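Local atomic coordinates of uncharacterized protein (Deinococcus radiodurans, PDB entry 2A1V), a protein that is of unknown function but belongs to the YjbR (DUF419) family, built here as a six-stranded antiparallel sheet with helices. Residues Thr26-Asp31 and Val35-Tyr40; His22-Phe27 and Ser42-Tyr47. One frame throughout, in Å; residues are numbered along the deposited sequence. Where two conformers were deposited one is given.

Contact 1 of 2, residues Thr26-Asp31 and Val35-Tyr40; sequences TFPFDD and VFKVGY
The backbone N of Val35 donates to Thr26 O at 2.8 Å, a nearly straight bond (N-H...O 166°) that is met in return by Thr26 N giving to Val35 O at 3.0 Å. With both bonds made, Thr26 and Val35 form an antiparallel hydrogen-bonded pair at the end of strand 23-26, where the chain passes into the loop. That loop folds back over Val35. CG1 of Val35 is anti to the backbone N (chi1 -174°), which puts CG2 beside that N, where it meets two rings. Pro28 CD lies 3.3 Å from Val35 CG2, tighter than ordinary van der Waals contact. Phe29 CE2 is 3.7 Å from Val35 CG2, approaching obliquely. The two rings also pack on each other: Pro28 CG sits 4.0 Å above the Phe29 ring plane, over its centre, which should limit how freely the phenyl can turn. On the Thr26 side, a water joins Thr26 OG1 to Lys37 NZ, but Lys37 was modelled in two conformers, so this bridge is doubtful. Around the contact, Val35 also touches Met46 of strand 43-51, the next strand of the sheet, and Phe36 and Val38 bond to that strand through their backbones. The side chain of Val38 packs on helix 101-119, so Val35 and Lys37, on the other face of the strand, are turned from it.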
# COMPACT_ATOMS: atom_id res chain seq x y z
N THR A 26 -9.36 -6.29 -6.41
CA THR A 26 -9.42 -7.34 -7.43
C THR A 26 -8.46 -8.46 -7.04
O THR A 26 -7.62 -8.31 -6.13
CB THR A 26 -9.02 -6.86 -8.87
OG1 THR A 26 -7.77 -6.16 -8.87
CG2 THR A 26 -10.11 -6.02 -9.49
N PHE A 27 -8.63 -9.58 -7.74
CA PHE A 27 -7.77 -10.75 -7.66
C PHE A 27 -7.33 -11.09 -9.10
O PHE A 27 -7.90 -11.97 -9.72
CB PHE A 27 -8.55 -11.94 -7.06
CG PHE A 27 -8.79 -11.85 -5.58
CD1 PHE A 27 -7.88 -12.36 -4.68
CD2 PHE A 27 -9.95 -11.29 -5.10
CE1 PHE A 27 -8.12 -12.33 -3.32
CE2 PHE A 27 -10.20 -11.23 -3.71
CZ PHE A 27 -9.29 -11.76 -2.83
N PRO A 28 -6.38 -10.32 -9.68
CA PRO A 28 -6.03 -10.50 -11.10
C PRO A 28 -5.10 -11.70 -11.43
O PRO A 28 -4.79 -11.96 -12.59
CB PRO A 28 -5.33 -9.17 -11.46
CG PRO A 28 -4.70 -8.75 -10.16
CD PRO A 28 -5.57 -9.26 -9.04
N PHE A 29 -4.63 -12.38 -10.40
CA PHE A 29 -3.81 -13.57 -10.54
C PHE A 29 -4.72 -14.81 -10.41
O PHE A 29 -5.94 -14.69 -10.29
CB PHE A 29 -2.68 -13.47 -9.52
CG PHE A 29 -1.93 -12.13 -9.60
CD1 PHE A 29 -1.49 -11.66 -10.82
CD2 PHE A 29 -1.81 -11.30 -8.50
CE1 PHE A 29 -0.84 -10.40 -10.93
CE2 PHE A 29 -1.15 -10.07 -8.60
CZ PHE A 29 -0.67 -9.62 -9.81
N ASP A 30 -4.15 -15.99 -10.50
CA ASP A 30 -4.92 -17.23 -10.25
C ASP A 30 -4.96 -17.64 -8.79
O ASP A 30 -5.83 -18.41 -8.41
CB ASP A 30 -4.40 -18.38 -11.10
CG ASP A 30 -4.94 -18.29 -12.49
OD1 ASP A 30 -6.21 -18.14 -12.63
OD2 ASP A 30 -4.10 -18.31 -13.42
N ASP A 31 -4.09 -17.04 -7.98
CA ASP A 31 -4.08 -17.30 -6.55
C ASP A 31 -4.93 -16.30 -5.72
O ASP A 31 -5.79 -15.55 -6.29
CB ASP A 31 -2.63 -17.39 -6.05
CG ASP A 31 -1.84 -16.02 -6.10
OD1 ASP A 31 -2.35 -14.94 -6.44
OD2 ASP A 31 -0.63 -16.05 -5.79
N VAL A 35 -5.36 -7.44 -4.69
CA VAL A 35 -4.69 -6.28 -5.27
C VAL A 35 -5.59 -5.05 -5.14
O VAL A 35 -6.75 -5.05 -5.50
CB VAL A 35 -4.31 -6.54 -6.74
CG1 VAL A 35 -3.48 -5.40 -7.30
CG2 VAL A 35 -3.54 -7.86 -6.89
N PHE A 36 -5.03 -4.01 -4.55
CA PHE A 36 -5.67 -2.70 -4.46
C PHE A 36 -5.10 -1.82 -5.55
O PHE A 36 -3.88 -1.65 -5.68
CB PHE A 36 -5.45 -2.05 -3.09
CG PHE A 36 -5.93 -2.89 -1.95
CD1 PHE A 36 -5.09 -3.82 -1.36
CD2 PHE A 36 -7.22 -2.71 -1.45
CE1 PHE A 36 -5.52 -4.61 -0.29
CE2 PHE A 36 -7.66 -3.46 -0.36
CZ PHE A 36 -6.82 -4.42 0.22
N LYS A 37 -6.01 -1.27 -6.35
CA LYS A 37 -5.66 -0.43 -7.48
C LYS A 37 -6.41 0.89 -7.33
O LYS A 37 -7.48 0.95 -6.69
CB LYS A 37 -6.01 -1.14 -8.79
CG LYS A 37 -5.14 -2.37 -9.11
CD LYS A 37 -5.56 -3.10 -10.41
CE LYS A 37 -4.50 -4.08 -10.94
NZ LYS A 37 -4.88 -4.89 -12.17
N VAL A 38 -5.83 1.95 -7.88
CA VAL A 38 -6.44 3.26 -7.88
C VAL A 38 -6.57 3.77 -9.32
O VAL A 38 -5.67 3.59 -10.17
CB VAL A 38 -5.63 4.27 -7.00
CG1 VAL A 38 -4.18 4.36 -7.44
CG2 VAL A 38 -6.22 5.65 -7.02
N GLY A 39 -7.71 4.39 -9.59
CA GLY A 39 -7.91 5.13 -10.83
C GLY A 39 -9.25 4.94 -11.48
O GLY A 39 -10.21 4.67 -10.82
N TYR A 40 -9.31 5.14 -12.79
CA TYR A 40 -10.57 4.94 -13.53
C TYR A 40 -10.80 3.43 -13.64
O TYR A 40 -9.89 2.60 -13.52
CB TYR A 40 -10.53 5.57 -14.96
CG TYR A 40 -10.06 7.04 -15.06
CD1 TYR A 40 -8.67 7.37 -15.03
CD2 TYR A 40 -10.99 8.09 -15.22
CE1 TYR A 40 -8.22 8.70 -15.18
CE2 TYR A 40 -10.56 9.42 -15.35
CZ TYR A 40 -9.17 9.75 -15.32
OH TYR A 40 -8.73 11.08 -15.43
O HOH W 1 -7.32 -6.16 -11.68

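Contact 2 of 2, residues His22-Phe27 and Ser42-Tyr47; sequences HSLETF and SKSRMY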
# COMPACT_ATOMS: atom_id res chain seq x y z
N HIS A 22 -11.27 6.41 -5.20
CA HIS A 22 -11.15 5.57 -6.40
C HIS A 22 -10.28 4.30 -6.25
O HIS A 22 -9.58 3.88 -7.20
CB HIS A 22 -10.67 6.41 -7.55
CG HIS A 22 -11.50 7.62 -7.79
ND1 HIS A 22 -12.74 7.57 -8.40
CD2 HIS A 22 -11.28 8.92 -7.46
CE1 HIS A 22 -13.23 8.79 -8.48
NE2 HIS A 22 -12.37 9.63 -7.92
N SER A 23 -10.38 3.68 -5.06
CA SER A 23 -9.65 2.47 -4.81
C SER A 23 -10.60 1.32 -5.12
O SER A 23 -11.82 1.46 -4.99
CB SER A 23 -9.11 2.38 -3.39
OG SER A 23 -8.54 1.09 -3.17
N LEU A 24 -10.02 0.22 -5.57
CA LEU A 24 -10.76 -0.96 -6.08
C LEU A 24 -9.97 -2.23 -5.74
O LEU A 24 -8.74 -2.28 -5.90
CB LEU A 24 -10.82 -0.86 -7.61
CG LEU A 24 -11.32 0.43 -8.31
CD1 LEU A 24 -10.52 0.77 -9.62
CD2 LEU A 24 -12.83 0.30 -8.61
N GLU A 25 -10.67 -3.24 -5.24
CA GLU A 25 -10.12 -4.54 -4.95
C GLU A 25 -10.37 -5.50 -6.09
O GLU A 25 -11.44 -5.52 -6.69
CB GLU A 25 -10.77 -5.10 -3.71
CG GLU A 25 -10.41 -4.34 -2.46
CD GLU A 25 -11.14 -4.91 -1.25
OE1 GLU A 25 -11.55 -6.08 -1.34
OE2 GLU A 25 -11.28 -4.24 -0.22
N THR A 26 -9.36 -6.29 -6.41
CA THR A 26 -9.42 -7.34 -7.43
C THR A 26 -8.46 -8.46 -7.04
O THR A 26 -7.62 -8.31 -6.13
CB THR A 26 -9.02 -6.86 -8.87
OG1 THR A 26 -7.77 -6.16 -8.87
CG2 THR A 26 -10.11 -6.02 -9.49
N PHE A 27 -8.63 -9.58 -7.74
CA PHE A 27 -7.77 -10.75 -7.66
C PHE A 27 -7.33 -11.09 -9.10
O PHE A 27 -7.90 -11.97 -9.72
CB PHE A 27 -8.55 -11.94 -7.06
CG PHE A 27 -8.79 -11.85 -5.58
CD1 PHE A 27 -7.88 -12.36 -4.68
CD2 PHE A 27 -9.95 -11.29 -5.10
CE1 PHE A 27 -8.12 -12.33 -3.32
CE2 PHE A 27 -10.20 -11.23 -3.71
CZ PHE A 27 -9.29 -11.76 -2.83
N SER A 42 -11.33 2.16 -16.38
CA SER A 42 -10.56 1.78 -17.57
C SER A 42 -9.05 1.98 -17.49
O SER A 42 -8.32 1.70 -18.46
CB SER A 42 -11.10 2.54 -18.80
OG SER A 42 -10.73 3.92 -18.73
N LYS A 43 -8.56 2.52 -16.38
CA LYS A 43 -7.12 2.74 -16.18
C LYS A 43 -6.83 2.85 -14.68
O LYS A 43 -6.91 3.91 -14.12
CB LYS A 43 -6.66 4.01 -16.90
CG LYS A 43 -5.11 4.21 -16.90
CD LYS A 43 -4.77 5.73 -16.89
CE LYS A 43 -3.38 6.05 -16.28
NZ LYS A 43 -2.95 7.41 -16.63
N SER A 44 -6.48 1.74 -14.06
CA SER A 44 -6.19 1.72 -12.65
C SER A 44 -4.83 1.10 -12.38
O SER A 44 -4.43 0.17 -13.07
CB SER A 44 -7.31 1.02 -11.86
OG SER A 44 -7.44 -0.32 -12.24
N ARG A 45 -4.17 1.58 -11.35
CA ARG A 45 -2.78 1.25 -11.06
C ARG A 45 -2.62 0.67 -9.65
O ARG A 45 -3.06 1.28 -8.68
CB ARG A 45 -1.91 2.53 -11.17
CG ARG A 45 -1.92 3.25 -12.55
CD ARG A 45 -1.09 2.55 -13.62
NE ARG A 45 -1.87 1.60 -14.41
CZ ARG A 45 -2.22 1.74 -15.70
NH1 ARG A 45 -1.86 2.78 -16.44
NH2 ARG A 45 -2.95 0.79 -16.25
N MET A 46 -1.97 -0.48 -9.54
CA MET A 46 -1.77 -1.15 -8.25
C MET A 46 -0.91 -0.35 -7.27
O MET A 46 0.11 0.23 -7.63
CB MET A 46 -1.21 -2.58 -8.44
CG MET A 46 0.09 -2.66 -9.13
SD MET A 46 0.57 -4.32 -9.78
CE MET A 46 0.49 -5.26 -8.32
N TYR A 47 -1.34 -0.34 -6.00
CA TYR A 47 -0.59 0.32 -4.96
C TYR A 47 -0.37 -0.53 -3.71
O TYR A 47 0.38 -0.11 -2.84
CB TYR A 47 -1.24 1.68 -4.60
CG TYR A 47 -2.55 1.59 -3.86
CD1 TYR A 47 -2.59 1.46 -2.47
CD2 TYR A 47 -3.78 1.62 -4.56
CE1 TYR A 47 -3.81 1.36 -1.80
CE2 TYR A 47 -4.98 1.52 -3.89
CZ TYR A 47 -5.00 1.41 -2.51
OH TYR A 47 -6.20 1.32 -1.84
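Ser23 and Tyr47, like Leu24 and Ser44, meet across the middle of a three-stranded antiparallel meander: strand 33-38 lies between strands 23-26 and 43-51, and the nearest CA atoms, those of Leu24 and Ser44, stand 8.4 Å apart. Strands at this separation share no direct backbone pairing, and the contact is made by side chains alone, one pair on each face of the sheet.

The polar part is a hydrogen bond between Ser23 OG and Tyr47 OH, 2.7 Å long, in which either hydroxyl could be the donor. The serine oxygen lies in the plane of the tyrosine ring, at its edge, so the approach is to the phenolic end and not over a face. Two torsions bring the groups together: OG extends from Ser23 anti to the backbone N (chi1 173°), and CG of Tyr47 stands between its backbone N and carbonyl carbon (chi1 71°). Beside the bond the ring packs against Phe36 of the central strand, and Tyr112 of helix 101-119 meets it edge-to-face, which would help to fix its tilt. A phenylalanine in place of Tyr47 would lack the hydroxyl and would probably leave Ser23 OG without its mate across the central strand.

The packing part is smaller and is van der Waals contact alone. The CD1 methyl of Leu24 reaches Ser44 across the central strand, with Leu41 also in contact with the leucine. The touching atoms are Leu24 CD1 and Ser44 CB, 3.9 Å apart.

Contacts 1 and 2 are two readings of one meander, with centres 5 Å apart and Thr26 and Phe27 in common. Contact 1 pairs strand 23-26 with its neighbour 33-38, whereas contact 2 passes over that neighbour to strand 43-51. Strand 33-38 joins them through its backbone: Lys37 O is 2.9 Å from Leu24 N, and Val38 O is 2.8 Å from Arg45 N, both probable hydrogen bonds to opposite sides of the strand. Side chains add to this, with Phe36 CE2 3.6 Å from Glu25 CG. The function is unknown, so no site can be tied to these contacts; geometrically they describe how the edge strand 23-26 joins the sheet.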